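PDB 4I8D: beta-D-glucoside glucohydrolase from Trichoderma reesei, which probably hydrolyses terminal, non-reducing beta-D-glucosyl residues with release of beta-D-glucose, a step in cellulose degradation. Local coordinates for residues A351-A356 / A432-T437; A339-L344 / V498-W503; G452-L457 / H482-I487; G124-E129 / S440-I445. All coordinates share one frame; numbering follows the deposited sequence.

Contact 1 of 4, residues A351-A356 / A432-T437; sequences AVVGSA and AIVFIT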
loop_
_atom_site.group_PDB
_atom_site.type_symbol
_atom_site.label_atom_id
_atom_site.label_comp_id
_atom_site.label_asym_id
_atom_site.label_seq_id
_atom_site.Cartn_x
_atom_site.Cartn_y
_atom_site.Cartn_z
ATOM N N ALA A 351 -11.481 -15.400 -28.349
ATOM C CA ALA A 351 -11.151 -14.052 -28.807
ATOM C C ALA A 351 -10.559 -13.234 -27.669
ATOM O O ALA A 351 -11.133 -13.156 -26.591
ATOM C CB ALA A 351 -12.383 -13.358 -29.370
ATOM N N VAL A 352 -9.395 -12.642 -27.921
ATOM C CA VAL A 352 -8.724 -11.756 -26.978
ATOM C C VAL A 352 -8.723 -10.371 -27.608
ATOM O O VAL A 352 -8.244 -10.198 -28.735
ATOM C CB VAL A 352 -7.273 -12.215 -26.700
ATOM C CG1 VAL A 352 -6.464 -11.112 -26.036
ATOM C CG2 VAL A 352 -7.257 -13.472 -25.841
ATOM N N VAL A 353 -9.265 -9.388 -26.893
ATOM C CA VAL A 353 -9.477 -8.061 -27.463
ATOM C C VAL A 353 -8.960 -6.956 -26.542
ATOM O O VAL A 353 -9.257 -6.954 -25.343
ATOM C CB VAL A 353 -10.975 -7.819 -27.762
ATOM C CG1 VAL A 353 -11.185 -6.431 -28.341
ATOM C CG2 VAL A 353 -11.520 -8.879 -28.711
ATOM N N GLY A 354 -8.197 -6.019 -27.107
ATOM C CA GLY A 354 -7.762 -4.839 -26.367
ATOM C C GLY A 354 -6.269 -4.619 -26.409
ATOM O O GLY A 354 -5.500 -5.569 -26.453
ATOM N N SER A 355 -5.860 -3.356 -26.396
ATOM C CA SER A 355 -4.443 -3.005 -26.414
ATOM C C SER A 355 -3.763 -3.358 -25.094
ATOM O O SER A 355 -2.540 -3.485 -25.034
ATOM C CB SER A 355 -4.256 -1.518 -26.725
ATOM O OG SER A 355 -4.920 -0.703 -25.770
ATOM N N ALA A 356 -4.562 -3.513 -24.039
ATOM C CA ALA A 356 -4.049 -3.895 -22.726
ATOM C C ALA A 356 -3.738 -5.384 -22.672
ATOM O O ALA A 356 -3.131 -5.863 -21.716
ATOM C CB ALA A 356 -5.039 -3.525 -21.637
ATOM N N ALA A 432 -15.221 -14.606 -25.466
ATOM C CA ALA A 432 -14.466 -13.423 -25.865
ATOM C C ALA A 432 -13.962 -12.719 -24.620
ATOM O O ALA A 432 -14.748 -12.372 -23.731
ATOM C CB ALA A 432 -15.322 -12.492 -26.712
ATOM N N ILE A 433 -12.647 -12.534 -24.547
ATOM C CA ILE A 433 -12.015 -11.937 -23.377
ATOM C C ILE A 433 -11.466 -10.572 -23.755
ATOM O O ILE A 433 -10.613 -10.465 -24.641
ATOM C CB ILE A 433 -10.894 -12.831 -22.798
ATOM C CG1 ILE A 433 -11.408 -14.252 -22.540
ATOM C CG2 ILE A 433 -10.346 -12.232 -21.509
ATOM C CD1 ILE A 433 -10.317 -15.284 -22.362
ATOM N N VAL A 434 -11.963 -9.533 -23.085
ATOM C CA VAL A 434 -11.628 -8.149 -23.445
ATOM C C VAL A 434 -10.910 -7.426 -22.294
ATOM O O VAL A 434 -11.254 -7.602 -21.124
ATOM C CB VAL A 434 -12.875 -7.388 -24.007
ATOM C CG1 VAL A 434 -14.035 -7.432 -23.031
ATOM C CG2 VAL A 434 -12.544 -5.951 -24.396
ATOM N N PHE A 435 -9.902 -6.629 -22.641
ATOM C CA PHE A 435 -8.973 -6.063 -21.657
ATOM C C PHE A 435 -9.056 -4.549 -21.578
ATOM O O PHE A 435 -8.733 -3.852 -22.547
ATOM C CB PHE A 435 -7.536 -6.495 -21.975
ATOM C CG PHE A 435 -7.318 -7.971 -21.851
ATOM C CD1 PHE A 435 -7.833 -8.851 -22.805
ATOM C CD2 PHE A 435 -6.617 -8.492 -20.767
ATOM C CE1 PHE A 435 -7.652 -10.216 -22.676
ATOM C CE2 PHE A 435 -6.432 -9.859 -20.635
ATOM C CZ PHE A 435 -6.949 -10.724 -21.589
ATOM N N ILE A 436 -9.495 -4.053 -20.423
ATOM C CA ILE A 436 -9.581 -2.614 -20.174
ATOM C C ILE A 436 -8.699 -2.213 -18.997
ATOM O O ILE A 436 -8.401 -3.047 -18.140
ATOM C CB ILE A 436 -11.036 -2.148 -19.929
ATOM C CG1 ILE A 436 -11.721 -3.003 -18.856
ATOM C CG2 ILE A 436 -11.826 -2.189 -21.228
ATOM C CD1 ILE A 436 -12.919 -2.339 -18.203
ATOM N N THR A 437 -8.280 -0.951 -18.954
ATOM C CA THR A 437 -7.435 -0.467 -17.863
ATOM C C THR A 437 -7.906 0.867 -17.295
ATOM O O THR A 437 -8.883 1.445 -17.767
ATOM C CB THR A 437 -5.958 -0.306 -18.293
ATOM O OG1 THR A 437 -5.857 0.673 -19.335
ATOM C CG2 THR A 437 -5.373 -1.623 -18.774
HETATM O O HOH W 1 -7.073 -1.980 -23.583
#
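Strand 351-353 and strand 432-437 run parallel, their directions only 13° apart, as neighbours in the sheet of the C-terminal alpha/beta domain of this family 3 glycosidase. Within these segments the first rung is a nearly straight bond (176° at the hydrogen) from Ile-433 N to Ala-351 O, 2.6 Å long. Val-353 then uses both of its backbone polar atoms: its N gives to Ile-433 O and its O accepts from Phe-435 N, each at 2.8 Å. On one face Ala-351 and Val-353 lie beside Ala-432 and Val-434, and helix 463-471 packs Leu-466 and Val-470 on Val-353 and the second strand. The other face carries Val-352, Ile-433 and Phe-435, and Ile-400 of helix 396-406 packs on Val-352 and Phe-435. Phe-435 has CG anti to its carbonyl carbon (chi1 -65°), which swings the ring back toward strand 351-353. Its CD1 edge meets Val-353 O at 3.5 Å, in the ring plane, while Val-352 CG1 comes up obliquely to CE1 at 3.7 Å. With an alanine here, Val-352 CG1 and Ile-400 would probably lose their shared aromatic partner and a gap would open between sheet and helix. Gly-354 turns the first strand away, at backbone angles that would press a CB against the preceding carbonyl. Where the chains part, a water accepts from Ala-356 N (3.0 Å) and donates to Phe-435 O (2.7 Å). Thr-437 hands its OG1 to Asp-375 and rests its CG2 on Ala-356 CB.

Contact 2 of 4, residues A339-L344 / V498-W503; sequences ANILPL and VKAVVW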
loop_
_atom_site.group_PDB
_atom_site.type_symbol
_atom_site.label_atom_id
_atom_site.label_comp_id
_atom_site.label_asym_id
_atom_site.label_seq_id
_atom_site.Cartn_x
_atom_site.Cartn_y
_atom_site.Cartn_z
ATOM N N ALA A 339 -23.181 -18.743 -14.812
ATOM C CA ALA A 339 -23.320 -19.990 -15.585
ATOM C C ALA A 339 -22.007 -20.763 -15.768
ATOM O O ALA A 339 -21.781 -21.395 -16.810
ATOM C CB ALA A 339 -23.991 -19.722 -16.932
ATOM N N ASN A 340 -21.150 -20.700 -14.749
ATOM C CA ASN A 340 -19.868 -21.406 -14.738
ATOM C C ASN A 340 -18.992 -21.200 -15.974
ATOM O O ASN A 340 -18.192 -22.078 -16.323
ATOM C CB ASN A 340 -20.088 -22.900 -14.489
ATOM C CG ASN A 340 -20.469 -23.195 -13.056
ATOM O OD1 ASN A 340 -19.851 -22.682 -12.118
ATOM N ND2 ASN A 340 -21.492 -24.022 -12.876
ATOM N N ILE A 341 -19.142 -20.046 -16.628
ATOM C CA ILE A 341 -18.324 -19.706 -17.792
ATOM C C ILE A 341 -16.850 -19.882 -17.451
ATOM O O ILE A 341 -16.041 -20.272 -18.283
ATOM C CB ILE A 341 -18.585 -18.264 -18.287
ATOM C CG1 ILE A 341 -17.839 -18.003 -19.603
ATOM C CG2 ILE A 341 -18.209 -17.238 -17.221
ATOM C CD1 ILE A 341 -18.212 -16.710 -20.299
ATOM N N LEU A 342 -16.533 -19.600 -16.198
ATOM C CA LEU A 342 -15.187 -19.648 -15.700
ATOM C C LEU A 342 -15.197 -20.653 -14.537
ATOM O O LEU A 342 -16.197 -20.739 -13.810
ATOM C CB LEU A 342 -14.798 -18.243 -15.234
ATOM C CG LEU A 342 -13.453 -17.589 -15.573
ATOM C CD1 LEU A 342 -13.021 -17.769 -17.022
ATOM C CD2 LEU A 342 -13.518 -16.110 -15.216
ATOM N N PRO A 343 -14.113 -21.440 -14.376
ATOM C CA PRO A 343 -12.905 -21.470 -15.205
ATOM C C PRO A 343 -13.168 -22.005 -16.604
ATOM O O PRO A 343 -14.120 -22.760 -16.810
ATOM C CB PRO A 343 -11.990 -22.445 -14.460
ATOM C CG PRO A 343 -12.913 -23.309 -13.674
ATOM C CD PRO A 343 -14.032 -22.404 -13.261
ATOM N N LEU A 344 -12.323 -21.607 -17.550
ATOM C CA LEU A 344 -12.363 -22.151 -18.899
ATOM C C LEU A 344 -11.907 -23.604 -18.894
ATOM O O LEU A 344 -10.897 -23.946 -18.272
ATOM C CB LEU A 344 -11.454 -21.343 -19.823
ATOM C CG LEU A 344 -11.621 -19.828 -19.839
ATOM C CD1 LEU A 344 -10.437 -19.203 -20.560
ATOM C CD2 LEU A 344 -12.941 -19.433 -20.487
ATOM N N VAL A 498 -22.040 -9.917 -20.986
ATOM C CA VAL A 498 -20.919 -9.915 -20.053
ATOM C C VAL A 498 -21.223 -10.920 -18.946
ATOM O O VAL A 498 -22.108 -10.694 -18.113
ATOM C CB VAL A 498 -20.660 -8.498 -19.487
ATOM C CG1 VAL A 498 -19.681 -8.531 -18.323
ATOM C CG2 VAL A 498 -20.129 -7.585 -20.581
ATOM N N LYS A 499 -20.497 -12.037 -18.961
ATOM C CA LYS A 499 -20.778 -13.155 -18.055
ATOM C C LYS A 499 -19.794 -13.243 -16.887
ATOM O O LYS A 499 -20.057 -13.927 -15.889
ATOM C CB LYS A 499 -20.790 -14.484 -18.823
ATOM C CG LYS A 499 -21.807 -14.600 -19.952
ATOM C CD LYS A 499 -23.219 -14.854 -19.441
ATOM C CE LYS A 499 -23.906 -15.973 -20.217
ATOM N NZ LYS A 499 -23.939 -15.783 -21.699
ATOM N N ALA A 500 -18.659 -12.556 -17.018
ATOM C CA ALA A 500 -17.604 -12.619 -16.010
ATOM C C ALA A 500 -16.710 -11.391 -16.044
ATOM O O ALA A 500 -16.223 -11.000 -17.109
ATOM C CB ALA A 500 -16.768 -13.883 -16.193
ATOM N N VAL A 501 -16.494 -10.797 -14.871
ATOM C CA VAL A 501 -15.517 -9.714 -14.712
ATOM C C VAL A 501 -14.395 -10.134 -13.758
ATOM O O VAL A 501 -14.645 -10.679 -12.683
ATOM C CB VAL A 501 -16.149 -8.397 -14.213
ATOM C CG1 VAL A 501 -15.195 -7.234 -14.450
ATOM C CG2 VAL A 501 -17.466 -8.132 -14.916
ATOM N N VAL A 502 -13.161 -9.861 -14.171
ATOM C CA VAL A 502 -11.974 -10.275 -13.441
ATOM C C VAL A 502 -11.153 -9.053 -13.037
ATOM O O VAL A 502 -10.446 -8.464 -13.863
ATOM C CB VAL A 502 -11.127 -11.246 -14.291
ATOM C CG1 VAL A 502 -9.862 -11.657 -13.558
ATOM C CG2 VAL A 502 -11.946 -12.474 -14.660
ATOM N N TRP A 503 -11.267 -8.676 -11.763
ATOM C CA TRP A 503 -10.506 -7.564 -11.199
ATOM C C TRP A 503 -9.051 -7.987 -10.957
ATOM O O TRP A 503 -8.683 -8.381 -9.841
ATOM C CB TRP A 503 -11.159 -7.074 -9.905
ATOM C CG TRP A 503 -10.746 -5.691 -9.525
ATOM C CD1 TRP A 503 -9.855 -5.335 -8.554
ATOM C CD2 TRP A 503 -11.206 -4.467 -10.116
ATOM N NE1 TRP A 503 -9.734 -3.965 -8.497
ATOM C CE2 TRP A 503 -10.547 -3.408 -9.449
ATOM C CE3 TRP A 503 -12.107 -4.164 -11.146
ATOM C CZ2 TRP A 503 -10.765 -2.068 -9.778
ATOM C CZ3 TRP A 503 -12.321 -2.835 -11.473
ATOM C CH2 TRP A 503 -11.655 -1.802 -10.791
#
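The loop after edge strand 333-337 lays Ile-341 and Leu-342 over strand 498-503, where they meet Lys-499, Ala-500 and Val-502. No hydrogen bond joins the two segments; the contact is apolar packing. Ile-341 divides its two branches between consecutive residues. Its CD1 touches Lys-499 CB at 3.7 Å, and its CG2 sits on Ala-500 CB at 3.8 Å. CG1 stands anti to the backbone N (chi1 -173°), carrying CD1 out to the lysine and leaving CG2 above the alanine. Two neighbours in a strand can face the same way here probably because Lys-499 has psi of -17°, far from an extended value, which breaks the usual alternation. The strand is an inner member of the sheet in the C-terminal alpha/beta domain, antiparallel to 333-337 and parallel to 477-483, and the loop closes over one of its faces before the chain re-enters the same sheet as strand 349-353. Ile-478 of strand 477-483 touches Ile-341 and Leu-342 as well. Leu-342 works through CD2 alone, which is 4.0 Å from Val-502 CG2 and 4.1 Å from Ala-500 CB. The leucine and valine side chains cross at about a right angle, and Tyr-580 packs on the leucine too. A cis peptide joins Leu-342 to Pro-343, and Leu-342 O accepts from Asn-337 ND2. Lys-499 offers only its aliphatic root to Ile-341: the chain bends at chi2, chi3 and chi4, and NZ leaves to bind Ser-475 O and Asn-476 OD1.

Contact 3 of 4, residues G452-L457 / H482-I487; sequences GDRNNL and HSVGAI
From Ser-483 to Ile-487 the chain curls round the guanidinium of Arg-454, joining loops that follow two neighbouring parallel strands, 431-438 and 477-483, of the C-terminal alpha/beta domain. Ser-483 braces the turn itself: its OG donates to Gly-485 O at 2.6 Å, in the carbonyl plane and on a lone pair. Val-484 comes next and lays CG2 over one face of the guanidinium, 3.8 Å from Arg-454 CD, the two side chains sliding past each other in opposite directions. Leu-457 CD2 lies over a face of the same group, 3.8 Å above the guanidinium plane and toward its rim, so aliphatic carbons help to hold it flat. The arginine reaches this slot by bending at chi2 (139°) and chi3 (86°). Gly-485 passes Arg-454 NH1 with its CA at 3.8 Å, where a CB would clash with that nitrogen. Ala-486 supplies the polar partner: its O lies at the guanidinium edge and faces Arg-454 NH2 as a hydrogen-bond acceptor, though the modelled separation is implausibly short and the details are doubtful. Arg-454 also makes a backbone bond with Gln-123. Ile-487 closes the contact alongside Leu-457. Its CG1 is 3.8 Å from Arg-454 NH2, its CG2 touches Leu-457 O at 3.5 Å, and its CA makes a bent CA-H...O contact of 3.4 Å with that same oxygen, Leu-457 O.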
loop_
_atom_site.group_PDB
_atom_site.type_symbol
_atom_site.label_atom_id
_atom_site.label_comp_id
_atom_site.label_asym_id
_atom_site.label_seq_id
_atom_site.Cartn_x
_atom_site.Cartn_y
_atom_site.Cartn_z
ATOM N N GLY A 452 -1.536 13.085 -12.492
ATOM C CA GLY A 452 -1.306 12.270 -11.291
ATOM C C GLY A 452 -2.586 11.569 -10.866
ATOM O O GLY A 452 -2.773 10.377 -11.121
ATOM N N ASP A 453 -3.473 12.323 -10.225
ATOM C CA ASP A 453 -4.834 11.858 -9.942
ATOM C C ASP A 453 -5.621 11.653 -11.236
ATOM O O ASP A 453 -5.351 12.298 -12.253
ATOM C CB ASP A 453 -5.575 12.853 -9.036
ATOM C CG ASP A 453 -4.741 13.302 -7.851
ATOM O OD1 ASP A 453 -4.250 12.438 -7.093
ATOM O OD2 ASP A 453 -4.571 14.519 -7.672
ATOM N N ARG A 454 -6.590 10.748 -11.191
ATOM C CA ARG A 454 -7.473 10.507 -12.327
ATOM C C ARG A 454 -8.501 11.628 -12.515
ATOM O O ARG A 454 -8.997 12.194 -11.548
ATOM C CB ARG A 454 -8.180 9.169 -12.154
ATOM C CG ARG A 454 -7.306 7.980 -12.498
ATOM C CD ARG A 454 -7.514 6.867 -11.495
ATOM N NE ARG A 454 -8.628 5.992 -11.832
ATOM C CZ ARG A 454 -9.306 5.272 -10.946
ATOM N NH1 ARG A 454 -9.008 5.333 -9.659
ATOM N NH2 ARG A 454 -10.297 4.498 -11.353
ATOM N N ASN A 455 -8.802 11.955 -13.765
ATOM C CA ASN A 455 -9.854 12.913 -14.062
ATOM C C ASN A 455 -11.216 12.305 -13.773
ATOM O O ASN A 455 -12.128 13.010 -13.347
ATOM C CB ASN A 455 -9.790 13.374 -15.521
ATOM C CG ASN A 455 -8.514 14.125 -15.846
ATOM O OD1 ASN A 455 -8.164 15.103 -15.189
ATOM N ND2 ASN A 455 -7.820 13.679 -16.880
ATOM N N ASN A 456 -11.349 11.003 -14.013
ATOM C CA ASN A 456 -12.616 10.310 -13.811
ATOM C C ASN A 456 -12.447 8.836 -13.428
ATOM O O ASN A 456 -11.325 8.331 -13.373
ATOM C CB ASN A 456 -13.533 10.480 -15.036
ATOM C CG ASN A 456 -12.921 9.925 -16.305
ATOM O OD1 ASN A 456 -12.945 8.719 -16.543
ATOM N ND2 ASN A 456 -12.377 10.808 -17.134
ATOM N N LEU A 457 -13.565 8.165 -13.135
ATOM C CA LEU A 457 -13.559 6.770 -12.690
ATOM C C LEU A 457 -14.038 5.811 -13.784
ATOM O O LEU A 457 -14.614 4.758 -13.501
ATOM C CB LEU A 457 -14.407 6.614 -11.416
ATOM C CG LEU A 457 -14.062 7.524 -10.228
ATOM C CD1 LEU A 457 -15.150 7.505 -9.162
ATOM C CD2 LEU A 457 -12.704 7.162 -9.643
ATOM N N HIS A 482 -7.360 -4.330 -15.397
ATOM C CA HIS A 482 -6.143 -4.047 -14.648
ATOM C C HIS A 482 -6.229 -2.575 -14.318
ATOM O O HIS A 482 -6.317 -1.744 -15.223
ATOM C CB HIS A 482 -4.899 -4.324 -15.499
ATOM C CG HIS A 482 -4.637 -5.778 -15.744
ATOM N ND1 HIS A 482 -5.271 -6.494 -16.735
ATOM C CD2 HIS A 482 -3.794 -6.644 -15.139
ATOM C CE1 HIS A 482 -4.838 -7.740 -16.725
ATOM N NE2 HIS A 482 -3.937 -7.857 -15.767
ATOM N N SER A 483 -6.243 -2.243 -13.030
ATOM C CA SER A 483 -6.502 -0.855 -12.626
ATOM C C SER A 483 -5.833 -0.414 -11.340
ATOM O O SER A 483 -5.673 -1.193 -10.406
ATOM C CB SER A 483 -8.004 -0.600 -12.511
ATOM O OG SER A 483 -8.250 0.746 -12.143
ATOM N N VAL A 484 -5.482 0.867 -11.311
ATOM C CA VAL A 484 -4.924 1.533 -10.142
ATOM C C VAL A 484 -5.960 1.844 -9.045
ATOM O O VAL A 484 -5.623 2.456 -8.017
ATOM C CB VAL A 484 -4.270 2.868 -10.555
ATOM C CG1 VAL A 484 -3.095 2.632 -11.495
ATOM C CG2 VAL A 484 -5.306 3.785 -11.191
ATOM N N GLY A 485 -7.216 1.460 -9.273
ATOM C CA GLY A 485 -8.311 1.826 -8.367
ATOM C C GLY A 485 -9.695 1.535 -8.925
ATOM O O GLY A 485 -9.822 1.017 -10.043
ATOM N N ALA A 486 -10.728 1.857 -8.140
ATOM C CA ALA A 486 -12.124 1.631 -8.547
ATOM C C ALA A 486 -12.434 2.180 -9.936
ATOM O O ALA A 486 -11.980 3.251 -10.302
ATOM C CB ALA A 486 -13.089 2.232 -7.534
ATOM N N ILE A 487 -13.200 1.421 -10.704
ATOM C CA ILE A 487 -13.729 1.886 -11.968
ATOM C C ILE A 487 -15.222 1.594 -11.944
ATOM O O ILE A 487 -15.634 0.499 -11.542
ATOM C CB ILE A 487 -13.078 1.154 -13.157
ATOM C CG1 ILE A 487 -11.585 1.494 -13.243
ATOM C CG2 ILE A 487 -13.780 1.503 -14.460
ATOM C CD1 ILE A 487 -10.843 0.673 -14.277
#

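Contact 4 of 4, residues G124-E129 / S440-I445; sequences GGRNWE and SGEGYI. With BGC (beta-D-glucopyranose), chain G.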
loop_
_atom_site.group_PDB
_atom_site.type_symbol
_atom_site.label_atom_id
_atom_site.label_comp_id
_atom_site.label_asym_id
_atom_site.label_seq_id
_atom_site.Cartn_x
_atom_site.Cartn_y
_atom_site.Cartn_z
ATOM N N GLY A 124 -7.375 9.472 -6.307
ATOM C CA GLY A 124 -6.023 9.702 -5.778
ATOM C C GLY A 124 -5.015 8.928 -6.600
ATOM O O GLY A 124 -5.137 7.716 -6.746
ATOM N N GLY A 125 -4.044 9.638 -7.160
ATOM C CA GLY A 125 -3.090 9.054 -8.112
ATOM C C GLY A 125 -2.110 8.016 -7.569
ATOM O O GLY A 125 -1.645 7.151 -8.317
ATOM N N ARG A 126 -1.824 8.094 -6.269
ATOM C CA ARG A 126 -0.793 7.276 -5.615
ATOM C C ARG A 126 -1.318 6.151 -4.704
ATOM O O ARG A 126 -0.520 5.424 -4.107
ATOM C CB ARG A 126 0.137 8.184 -4.796
ATOM C CG ARG A 126 0.998 9.111 -5.637
ATOM C CD ARG A 126 2.456 8.719 -5.531
ATOM N NE ARG A 126 3.192 9.664 -4.704
ATOM C CZ ARG A 126 4.409 9.458 -4.213
ATOM N NH1 ARG A 126 5.047 8.315 -4.440
ATOM N NH2 ARG A 126 4.987 10.408 -3.489
ATOM N N ASN A 127 -2.641 6.003 -4.595
ATOM C CA ASN A 127 -3.217 5.024 -3.660
ATOM C C ASN A 127 -2.675 3.608 -3.857
ATOM O O ASN A 127 -2.459 2.884 -2.881
ATOM C CB ASN A 127 -4.746 4.988 -3.744
ATOM C CG ASN A 127 -5.398 6.312 -3.386
ATOM O OD1 ASN A 127 -4.733 7.299 -3.068
ATOM N ND2 ASN A 127 -6.721 6.334 -3.444
ATOM N N TRP A 128 -2.461 3.231 -5.116
ATOM C CA TRP A 128 -1.995 1.891 -5.495
ATOM C C TRP A 128 -0.679 1.511 -4.827
ATOM O O TRP A 128 -0.421 0.341 -4.583
ATOM C CB TRP A 128 -1.851 1.774 -7.017
ATOM C CG TRP A 128 -0.954 2.826 -7.614
ATOM C CD1 TRP A 128 -1.307 4.097 -7.944
ATOM C CD2 TRP A 128 0.443 2.700 -7.930
ATOM N NE1 TRP A 128 -0.227 4.774 -8.446
ATOM C CE2 TRP A 128 0.862 3.942 -8.454
ATOM C CE3 TRP A 128 1.376 1.657 -7.829
ATOM C CZ2 TRP A 128 2.178 4.177 -8.874
ATOM C CZ3 TRP A 128 2.687 1.889 -8.244
ATOM C CH2 TRP A 128 3.073 3.141 -8.761
ATOM N N GLU A 129 0.146 2.507 -4.530
ATOM C CA GLU A 129 1.411 2.278 -3.838
ATOM C C GLU A 129 1.204 1.809 -2.398
ATOM O O GLU A 129 2.115 1.240 -1.791
ATOM C CB GLU A 129 2.257 3.548 -3.831
ATOM C CG GLU A 129 2.665 4.049 -5.200
ATOM C CD GLU A 129 3.899 4.933 -5.139
ATOM O OE1 GLU A 129 3.822 6.086 -5.621
ATOM O OE2 GLU A 129 4.942 4.477 -4.600
ATOM N N SER A 440 -2.917 5.786 -13.114
ATOM C CA SER A 440 -2.664 7.003 -12.346
ATOM C C SER A 440 -1.231 6.969 -11.824
ATOM O O SER A 440 -0.528 5.967 -11.979
ATOM C CB SER A 440 -3.647 7.132 -11.170
ATOM O OG SER A 440 -3.281 6.285 -10.095
ATOM N N GLY A 441 -0.792 8.050 -11.194
ATOM C CA GLY A 441 0.522 8.033 -10.579
ATOM C C GLY A 441 0.831 9.260 -9.765
ATOM O O GLY A 441 -0.076 9.994 -9.369
ATOM N N GLU A 442 2.122 9.463 -9.509
ATOM C CA GLU A 442 2.609 10.652 -8.828
ATOM C C GLU A 442 2.410 11.882 -9.715
ATOM O O GLU A 442 2.610 11.825 -10.934
ATOM C CB GLU A 442 4.082 10.486 -8.450
ATOM C CG GLU A 442 4.583 11.538 -7.477
ATOM C CD GLU A 442 6.031 11.351 -7.080
ATOM O OE1 GLU A 442 6.469 10.198 -6.894
ATOM O OE2 GLU A 442 6.734 12.368 -6.942
ATOM N N GLY A 443 2.024 12.988 -9.088
ATOM C CA GLY A 443 1.566 14.172 -9.799
ATOM C C GLY A 443 2.651 15.145 -10.208
ATOM O O GLY A 443 2.619 16.314 -9.817
ATOM N N TYR A 444 3.619 14.656 -10.977
ATOM C CA TYR A 444 4.578 15.511 -11.681
ATOM C C TYR A 444 4.654 15.078 -13.149
ATOM O O TYR A 444 5.307 15.728 -13.964
ATOM C CB TYR A 444 5.966 15.499 -11.007
ATOM C CG TYR A 444 6.718 14.178 -11.080
ATOM C CD1 TYR A 444 6.535 13.195 -10.107
ATOM C CD2 TYR A 444 7.625 13.917 -12.115
ATOM C CE1 TYR A 444 7.217 11.988 -10.165
ATOM C CE2 TYR A 444 8.310 12.712 -12.183
ATOM C CZ TYR A 444 8.101 11.750 -11.205
ATOM O OH TYR A 444 8.771 10.546 -11.253
ATOM N N ILE A 445 3.981 13.969 -13.460
ATOM C CA ILE A 445 3.859 13.447 -14.825
ATOM C C ILE A 445 2.385 13.460 -15.216
ATOM O O ILE A 445 1.549 12.863 -14.532
ATOM C CB ILE A 445 4.400 11.988 -14.963
ATOM C CG1 ILE A 445 5.880 11.887 -14.571
ATOM C CG2 ILE A 445 4.218 11.474 -16.388
ATOM C CD1 ILE A 445 6.409 10.466 -14.497
HETATM C C2 BGC G . 8.353 11.222 -4.141
HETATM C C3 BGC G . 8.846 10.198 -3.095
HETATM C C4 BGC G . 10.187 9.575 -3.507
HETATM C C5 BGC G . 11.197 10.673 -3.852
HETATM C C6 BGC G . 12.562 10.127 -4.250
HETATM C C1 BGC G . 9.486 12.170 -4.597
HETATM O O1 BGC G . 9.091 12.966 -5.726
HETATM O O2 BGC G . 7.233 11.977 -3.635
HETATM O O3 BGC G . 7.878 9.156 -2.892
HETATM O O4 BGC G . 10.681 8.712 -2.473
HETATM O O5 BGC G . 10.675 11.443 -4.940
HETATM O O6 BGC G . 12.525 9.670 -5.605
#
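Ser-440 OG donates to Gly-125 O at 2.6 Å, tying a loop of the N-terminal TIM-barrel-type domain to a loop of the C-terminal domain beside the glucose pocket. Gly-125 O also takes a weak bond from Trp-128 NE1 at 2.8 Å. Gly-441 N is close to that oxygen but badly angled, and is bonded to Gly-452 instead. With no side chain at Gly-125 the two backbones can come this close; a CB there would run into Gly-441 O. Farther on, Arg-126 and Glu-442 lie side by side and point the same way, guanidinium and carboxylate stacked with planes 28° apart. Glu-442 gets there with CG anti to the backbone N (chi1 -167°) and an extended chain. Its OE1 sits over the guanidinium, 3.4 Å from Arg-126 NH1, a salt bridge of charge alone since no N-H points at it. The N-H groups go to other acceptors. Arg-126 NH1 makes a salt bridge of 2.8 Å with Glu-129 OE1 near the guanidinium plane, coming to the syn side of the carboxylate but tilted out of its plane, and bonds weakly to glucose O3 at 3.3 Å. Arg-126 NH2 gives to the same O3 at 3.2 Å. With a leucine in place of Arg-126, Glu-129 OE1 would probably be left without this mate, and glucose O3 would lose both these donors. Glu-442 OE1 is also hydrogen-bonded to Ser-385 OG; its OE2 forms a salt bridge with Arg-170 and receives the bond from glucose O1, 2.7 Å away.

In the fold
Contacts 1, 2 and 3 all draw on one sheet, and the loop that follows strand 431-438 reaches the glucose. Contact 2 is the remotest, its centre about 30 Å from that of contact 4. Trp-503 of its strand packs against the turn of contact 3, with CZ2 3.2 Å from Gly-485 O. Contact 1 joins contact 3 through neighbouring strands, Ile-436 O probably accepting from His-482 N at 3.2 Å. Contacts 3 and 4 are closest, their centres about 9 Å apart: Asp-453 OD1 probably accepts from Gly-125 N at 2.8 Å. Contact 3 adjoins contact 4, which supplies Arg-126 and Glu-442 to the pocket, where Asp-62, Lys-159, Asp-237 and Ser-385 also bind glucose.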